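Local coordinates for minor capsid protein (Cafeteriavirus-dependent mavirus, PDB 6G42) that forms the penton, a five-subunit building block with a single jelly-roll fold that probably occupies the fivefold vertices of the virophage capsid, at residues V32-R38 against N271-F277. Sequence-based numbering, arbitrary orientation.
Sequences VSVDIFR and NRFNLSF
Val34 and Leu275 trade backbone hydrogen bonds in both directions, Val34 N to Leu275 O at 2.8 Å and Leu275 N to Val34 O at 2.9 Å. Ile36 and Phe273 form the next hydrogen-bonded pair, two residues along the antiparallel ladder, again with a bond in each direction, and Phe277 N reaches Val32 O at its far end.

On the face carrying Ser33, Asp35 and Phe37, the Asn274 amide serves two partners across the strands. Asn274 ND2 gives one bond to Asp35 OD1 (2.8 Å), arriving from above the carboxylate plane, and a longer one to Ser33 OG (3.3 Å); both acceptors lie near the amide's own plane, which fixes its rotation. Further along, the Arg272 guanidinium lies flat on the Phe37 ring, planes 22° apart, with CZ 4.1 Å from the ring centroid. The Arg272 CD already lies over that face, and the bend at chi3 (-77°) lays the guanidinium beyond it on the ring. Ile227 of a second subunit packs against Phe37 as well.

The opposite face turns inward to the jelly roll, where strands 8-15 and 296-305 of the facing sheet meet Val34, Ile36, Leu275 and Phe277. There Ile36 CB sits over the Phe273 ring face, while its CD1 swings across to Leu275 CD1, 3.6 Å away. Beyond them Val32 CG1, anti to the backbone N (chi1 170°), meets the Phe277 ring obliquely at CD1.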
ATOM      1  N   VAL C  32      31.263  -4.756  -8.604  1.00 57.03           N
ATOM      2  CA  VAL C  32      30.994  -4.198  -7.284  1.00 57.75           C
ATOM      3  C   VAL C  32      31.531  -5.191  -6.261  1.00 58.94           C
ATOM      4  O   VAL C  32      30.996  -6.291  -6.121  1.00 61.21           O
ATOM      5  CB  VAL C  32      29.487  -3.962  -7.051  1.00 56.77           C
ATOM      6  CG1 VAL C  32      29.204  -3.620  -5.599  1.00 56.42           C
ATOM      7  CG2 VAL C  32      28.978  -2.850  -7.952  1.00 56.83           C
ATOM      8  N   SER C  33      32.583  -4.790  -5.556  1.00 58.23           N
ATOM      9  CA  SER C  33      33.258  -5.661  -4.612  1.00 56.00           C
ATOM     10  C   SER C  33      33.882  -4.856  -3.478  1.00 54.95           C
ATOM     11  O   SER C  33      34.266  -3.708  -3.668  1.00 53.59           O
ATOM     12  CB  SER C  33      34.323  -6.466  -5.341  1.00 56.35           C
ATOM     13  OG  SER C  33      34.802  -7.514  -4.526  1.00 60.78           O
ATOM     14  N   VAL C  34      33.953  -5.459  -2.293  1.00 56.30           N
ATOM     15  CA  VAL C  34      34.552  -4.816  -1.126  1.00 58.69           C
ATOM     16  C   VAL C  34      35.351  -5.812  -0.309  1.00 61.55           C
ATOM     17  O   VAL C  34      34.875  -6.912  -0.025  1.00 61.69           O
ATOM     18  CB  VAL C  34      33.510  -4.223  -0.151  1.00 60.98           C
ATOM     19  CG1 VAL C  34      34.192  -3.245   0.792  1.00 61.75           C
ATOM     20  CG2 VAL C  34      32.402  -3.509  -0.880  1.00 63.39           C
ATOM     21  N   ASP C  35      36.548  -5.394   0.092  1.00 65.16           N
ATOM     22  CA  ASP C  35      37.336  -6.112   1.084  1.00 67.11           C
ATOM     23  C   ASP C  35      37.141  -5.440   2.434  1.00 64.21           C
ATOM     24  O   ASP C  35      37.604  -4.318   2.649  1.00 62.83           O
ATOM     25  CB  ASP C  35      38.823  -6.114   0.710  1.00 69.75           C
ATOM     26  CG  ASP C  35      39.115  -6.931  -0.543  1.00 73.72           C
ATOM     27  OD1 ASP C  35      38.530  -8.030  -0.718  1.00 73.94           O
ATOM     28  OD2 ASP C  35      39.953  -6.475  -1.352  1.00 79.11           O
ATOM     29  N   ILE C  36      36.434  -6.128   3.327  1.00 64.22           N
ATOM     30  CA  ILE C  36      36.363  -5.738   4.735  1.00 67.38           C
ATOM     31  C   ILE C  36      37.641  -6.251   5.386  1.00 68.56           C
ATOM     32  O   ILE C  36      37.903  -7.449   5.351  1.00 69.67           O
ATOM     33  CB  ILE C  36      35.131  -6.342   5.462  1.00 65.90           C
ATOM     34  CG1 ILE C  36      33.834  -5.650   5.015  1.00 63.19           C
ATOM     35  CG2 ILE C  36      35.279  -6.236   6.982  1.00 66.08           C
ATOM     36  CD1 ILE C  36      33.234  -6.211   3.745  1.00 62.93           C
ATOM     37  N   PHE C  37      38.421  -5.344   5.974  1.00 70.99           N
ATOM     38  CA  PHE C  37      39.699  -5.678   6.602  1.00 72.81           C
ATOM     39  C   PHE C  37      39.836  -4.844   7.875  1.00 70.46           C
ATOM     40  O   PHE C  37      39.712  -3.619   7.832  1.00 65.45           O
ATOM     41  CB  PHE C  37      40.834  -5.401   5.597  1.00 76.71           C
ATOM     42  CG  PHE C  37      42.220  -5.864   6.023  1.00 79.48           C
ATOM     43  CD1 PHE C  37      42.435  -6.809   7.041  1.00 82.29           C
ATOM     44  CD2 PHE C  37      43.333  -5.374   5.342  1.00 80.04           C
ATOM     45  CE1 PHE C  37      43.723  -7.210   7.382  1.00 82.42           C
ATOM     46  CE2 PHE C  37      44.619  -5.780   5.679  1.00 81.63           C
ATOM     47  CZ  PHE C  37      44.814  -6.698   6.699  1.00 81.72           C
ATOM     48  N   ARG C  38      40.044  -5.521   9.006  1.00 72.10           N
ATOM     49  CA  ARG C  38      40.094  -4.874  10.326  1.00 74.10           C
ATOM     50  C   ARG C  38      41.340  -5.221  11.148  1.00 76.63           C
ATOM     51  O   ARG C  38      42.033  -6.194  10.857  1.00 79.32           O
ATOM     52  CB  ARG C  38      38.832  -5.219  11.114  1.00 72.91           C
ATOM     53  CG  ARG C  38      37.553  -4.817  10.387  1.00 70.12           C
ATOM     54  CD  ARG C  38      36.379  -4.681  11.338  1.00 69.07           C
ATOM     55  NE  ARG C  38      36.512  -3.522  12.221  1.00 64.90           N
ATOM     56  CZ  ARG C  38      36.286  -2.256  11.867  1.00 62.44           C
ATOM     57  NH1 ARG C  38      35.910  -1.940  10.626  1.00 61.56           N
ATOM     58  NH2 ARG C  38      36.439  -1.293  12.770  1.00 61.91           N
ATOM     59  N   ASN C 271      39.343 -12.372  10.322  1.00 76.45           N
ATOM     60  CA  ASN C 271      39.801 -10.986  10.399  1.00 76.29           C
ATOM     61  C   ASN C 271      39.356 -10.122   9.207  1.00 72.45           C
ATOM     62  O   ASN C 271      39.136  -8.915   9.345  1.00 67.94           O
ATOM     63  CB  ASN C 271      41.327 -11.035  10.464  1.00 77.49           C
ATOM     64  CG  ASN C 271      41.949  -9.732  10.889  1.00 79.85           C
ATOM     65  OD1 ASN C 271      41.288  -8.852  11.441  1.00 84.75           O
ATOM     66  ND2 ASN C 271      43.245  -9.612  10.652  1.00 81.47           N
ATOM     67  N   ARG C 272      39.256 -10.746   8.037  1.00 70.05           N
ATOM     68  CA  ARG C 272      38.864 -10.079   6.812  1.00 70.76           C
ATOM     69  C   ARG C 272      38.066 -11.021   5.916  1.00 67.11           C
ATOM     70  O   ARG C 272      38.158 -12.246   6.042  1.00 64.32           O
ATOM     71  CB  ARG C 272      40.111  -9.579   6.070  1.00 76.95           C
ATOM     72  CG  ARG C 272      41.069 -10.668   5.614  1.00 80.84           C
ATOM     73  CD  ARG C 272      42.423 -10.107   5.209  1.00 84.84           C
ATOM     74  NE  ARG C 272      42.410  -9.481   3.887  1.00 87.55           N
ATOM     75  CZ  ARG C 272      43.480  -8.965   3.277  1.00 89.03           C
ATOM     76  NH1 ARG C 272      44.680  -8.983   3.862  1.00 89.27           N
ATOM     77  NH2 ARG C 272      43.352  -8.421   2.069  1.00 89.81           N
ATOM     78  N   PHE C 273      37.283 -10.431   5.019  1.00 63.92           N
ATOM     79  CA  PHE C 273      36.548 -11.186   4.002  1.00 62.29           C
ATOM     80  C   PHE C 273      36.127 -10.289   2.849  1.00 59.00           C
ATOM     81  O   PHE C 273      36.181  -9.066   2.945  1.00 56.95           O
ATOM     82  CB  PHE C 273      35.325 -11.900   4.604  1.00 62.52           C
ATOM     83  CG  PHE C 273      34.343 -10.978   5.280  1.00 62.45           C
ATOM     84  CD1 PHE C 273      34.519 -10.606   6.609  1.00 61.93           C
ATOM     85  CD2 PHE C 273      33.227 -10.502   4.599  1.00 61.47           C
ATOM     86  CE1 PHE C 273      33.616  -9.767   7.241  1.00 61.64           C
ATOM     87  CE2 PHE C 273      32.321  -9.663   5.225  1.00 62.74           C
ATOM     88  CZ  PHE C 273      32.516  -9.293   6.549  1.00 63.13           C
ATOM     89  N   ASN C 274      35.714 -10.931   1.763  1.00 59.19           N
ATOM     90  CA  ASN C 274      35.271 -10.261   0.548  1.00 60.60           C
ATOM     91  C   ASN C 274      33.748 -10.340   0.428  1.00 59.45           C
ATOM     92  O   ASN C 274      33.142 -11.350   0.791  1.00 58.50           O
ATOM     93  CB  ASN C 274      35.912 -10.923  -0.669  1.00 64.34           C
ATOM     94  CG  ASN C 274      35.653 -10.158  -1.949  1.00 68.75           C
ATOM     95  OD1 ASN C 274      34.785 -10.531  -2.746  1.00 73.31           O
ATOM     96  ND2 ASN C 274      36.390  -9.069  -2.147  1.00 69.91           N
ATOM     97  N   LEU C 275      33.146  -9.262  -0.070  1.00 57.40           N
ATOM     98  CA  LEU C 275      31.741  -9.251  -0.482  1.00 56.36           C
ATOM     99  C   LEU C 275      31.686  -8.735  -1.910  1.00 57.01           C
ATOM    100  O   LEU C 275      32.382  -7.773  -2.249  1.00 54.15           O
ATOM    101  CB  LEU C 275      30.899  -8.335   0.408  1.00 55.35           C
ATOM    102  CG  LEU C 275      30.802  -8.688   1.890  1.00 55.33           C
ATOM    103  CD1 LEU C 275      30.136  -7.565   2.662  1.00 55.37           C
ATOM    104  CD2 LEU C 275      30.035  -9.979   2.084  1.00 55.07           C
ATOM    105  N   SER C 276      30.858  -9.373  -2.739  1.00 55.37           N
ATOM    106  CA  SER C 276      30.586  -8.883  -4.090  1.00 54.56           C
ATOM    107  C   SER C 276      29.131  -9.088  -4.475  1.00 52.02           C
ATOM    108  O   SER C 276      28.482 -10.015  -3.997  1.00 51.48           O
ATOM    109  CB  SER C 276      31.512  -9.547  -5.119  1.00 56.05           C
ATOM    110  OG  SER C 276      31.644 -10.927  -4.872  1.00 59.44           O
ATOM    111  N   PHE C 277      28.645  -8.207  -5.352  1.00 50.28           N
ATOM    112  CA  PHE C 277      27.269  -8.226  -5.851  1.00 48.17           C
ATOM    113  C   PHE C 277      27.193  -8.891  -7.232  1.00 47.70           C
ATOM    114  O   PHE C 277      27.965  -8.570  -8.138  1.00 47.89           O
ATOM    115  CB  PHE C 277      26.705  -6.798  -5.913  1.00 48.02           C
ATOM    116  CG  PHE C 277      26.336  -6.231  -4.565  1.00 47.01           C
ATOM    117  CD1 PHE C 277      27.320  -5.765  -3.691  1.00 46.28           C
ATOM    118  CD2 PHE C 277      25.006  -6.165  -4.165  1.00 45.43           C
ATOM    119  CE1 PHE C 277      26.980  -5.247  -2.449  1.00 46.96           C
ATOM    120  CE2 PHE C 277      24.661  -5.643  -2.925  1.00 46.09           C
ATOM    121  CZ  PHE C 277      25.645  -5.182  -2.067  1.00 45.85           C
TER